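Local atomic coordinates of NAD-dependent benzaldehyde dehydrogenase (Legionella pneumophila, PDB entry 3RHE), a protein that is of unproven function; it bears the name of an NAD-dependent benzaldehyde dehydrogenase but belongs to the glyoxalase/bleomycin resistance (vicinal oxygen chelate) superfamily. Residues N26-Q31 / A40-K45. Residues are numbered along the deposited sequence; the frame is centred on the assembly and turned at random.
Sequences NLLDTQ and AMFVMK
With CG anti to the carbonyl carbon in both Leu28 (chi1 -62°) and Phe42 (chi1 -68°), the leucine fork at the end of helix 17-28 is brought to the ring on strand 39-43. Its CD1 approaches that ring obliquely, 3.8 Å from Phe42 CD2, and also reaches the methyl of selenomethionine Met44. CD2 of Leu28 packs on Met44 alone, 3.8 Å from its CE; the Met44 chain bends at chi2 (-55°) and crosses the leucine at about a right angle. Thr30 adds its methyl: CG2 is 3.5 Å from Phe42 CD2, while a weak, long hydrogen bond runs from Thr30 OG1 to Gln31 O (3.4 Å). The carbonyl Thr30 O sits at the ring edge, in the ring plane, 3.4 Å from Phe42 CE2, consistent with a weak attraction to the slightly positive C-H rim. Asp29, the first residue after the helix to leave helical angles, has positive phi; the chain then brings Thr30 to the Phe42 ring. Tyr24 and Glu21 of the same helix also touch Phe42, as does Leu52 of strand 49-54, placing the ring between helix and sheet in this glyoxalase-like fold. No direct hydrogen bond joins the segments, so the contact rests on apolar packing and the carbonyl at the ring edge, and its polar backbone link depends on one water, which donates to Gln31 O (2.9 Å) and accepts from Val43 N (2.9 Å).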
# COMPACT_ATOMS: atom_id res chain seq x y z
N ASN A 26 1.13 -13.80 15.55
CA ASN A 26 0.51 -14.96 16.17
C ASN A 26 -0.20 -15.82 15.14
O ASN A 26 -0.04 -17.05 15.12
CB ASN A 26 -0.47 -14.53 17.26
CG ASN A 26 -1.01 -15.69 18.07
OD1 ASN A 26 -2.21 -15.80 18.30
ND2 ASN A 26 -0.11 -16.56 18.52
N LEU A 27 -1.01 -15.18 14.31
CA LEU A 27 -1.78 -15.90 13.31
C LEU A 27 -0.87 -16.64 12.35
O LEU A 27 -1.09 -17.81 12.04
CB LEU A 27 -2.70 -14.95 12.52
CG LEU A 27 -3.52 -15.64 11.43
CD1 LEU A 27 -4.88 -15.00 11.25
CD2 LEU A 27 -2.79 -15.68 10.10
N LEU A 28 0.16 -15.95 11.89
CA LEU A 28 1.00 -16.45 10.81
C LEU A 28 2.17 -17.26 11.36
O LEU A 28 2.86 -17.93 10.60
CB LEU A 28 1.53 -15.29 9.98
CG LEU A 28 0.52 -14.41 9.25
CD1 LEU A 28 1.24 -13.20 8.64
CD2 LEU A 28 -0.20 -15.22 8.17
N ASP A 29 2.38 -17.18 12.66
CA ASP A 29 3.54 -17.80 13.29
C ASP A 29 4.80 -17.37 12.55
O ASP A 29 5.69 -18.18 12.29
CB ASP A 29 3.41 -19.32 13.33
CG ASP A 29 2.39 -19.78 14.36
OD1 ASP A 29 2.42 -19.28 15.51
OD2 ASP A 29 1.56 -20.65 14.02
N THR A 30 4.86 -16.09 12.21
CA THR A 30 6.00 -15.54 11.50
C THR A 30 6.31 -14.16 12.04
O THR A 30 5.41 -13.43 12.49
CB THR A 30 5.73 -15.42 9.99
OG1 THR A 30 6.92 -15.01 9.31
CG2 THR A 30 4.66 -14.38 9.72
N GLN A 31 7.58 -13.80 12.02
CA GLN A 31 7.99 -12.47 12.42
C GLN A 31 7.81 -11.52 11.24
O GLN A 31 8.06 -11.90 10.11
CB GLN A 31 9.47 -12.50 12.84
CG GLN A 31 9.79 -11.58 14.00
CD GLN A 31 9.08 -11.98 15.27
OE1 GLN A 31 8.71 -11.13 16.08
NE2 GLN A 31 8.87 -13.28 15.46
N ALA A 40 3.76 -2.15 9.63
CA ALA A 40 4.45 -3.43 9.74
C ALA A 40 4.27 -4.20 8.44
O ALA A 40 3.26 -4.05 7.75
CB ALA A 40 3.95 -4.24 10.93
N MSE A 41 5.27 -4.99 8.07
CA MSE A 41 5.17 -5.80 6.87
C MSE A 41 5.50 -7.26 7.12
O MSE A 41 6.53 -7.58 7.72
CB MSE A 41 6.08 -5.26 5.77
CG MSE A 41 6.10 -6.22 4.59
SE MSE A 41 6.43 -5.37 2.90
CE MSE A 41 8.31 -4.95 3.17
N PHE A 42 4.64 -8.14 6.61
CA PHE A 42 4.85 -9.59 6.66
C PHE A 42 5.03 -10.12 5.25
O PHE A 42 4.36 -9.69 4.31
CB PHE A 42 3.68 -10.32 7.34
CG PHE A 42 3.55 -10.04 8.81
CD1 PHE A 42 2.87 -8.92 9.26
CD2 PHE A 42 4.10 -10.91 9.74
CE1 PHE A 42 2.74 -8.67 10.61
CE2 PHE A 42 3.97 -10.66 11.10
CZ PHE A 42 3.29 -9.53 11.54
N VAL A 43 5.96 -11.05 5.10
CA VAL A 43 6.18 -11.69 3.83
C VAL A 43 5.99 -13.19 3.97
O VAL A 43 6.66 -13.83 4.78
CB VAL A 43 7.58 -11.38 3.29
CG1 VAL A 43 7.85 -12.18 2.04
CG2 VAL A 43 7.71 -9.89 3.02
N MSE A 44 5.06 -13.74 3.19
CA MSE A 44 4.78 -15.16 3.22
C MSE A 44 5.89 -15.97 2.58
O MSE A 44 6.46 -15.56 1.57
CB MSE A 44 3.48 -15.48 2.48
CG MSE A 44 2.32 -14.61 2.88
SE MSE A 44 2.02 -14.66 4.81
CE MSE A 44 0.41 -13.57 4.82
N LYS A 45 6.19 -17.12 3.16
CA LYS A 45 7.06 -18.09 2.53
C LYS A 45 6.59 -18.26 1.09
O LYS A 45 7.39 -18.38 0.16
CB LYS A 45 6.98 -19.42 3.29
CG LYS A 45 8.06 -20.42 2.91
CD LYS A 45 7.95 -21.68 3.76
CE LYS A 45 8.99 -22.71 3.35
NZ LYS A 45 8.92 -23.00 1.89
O HOH W 1 7.67 -11.75 7.29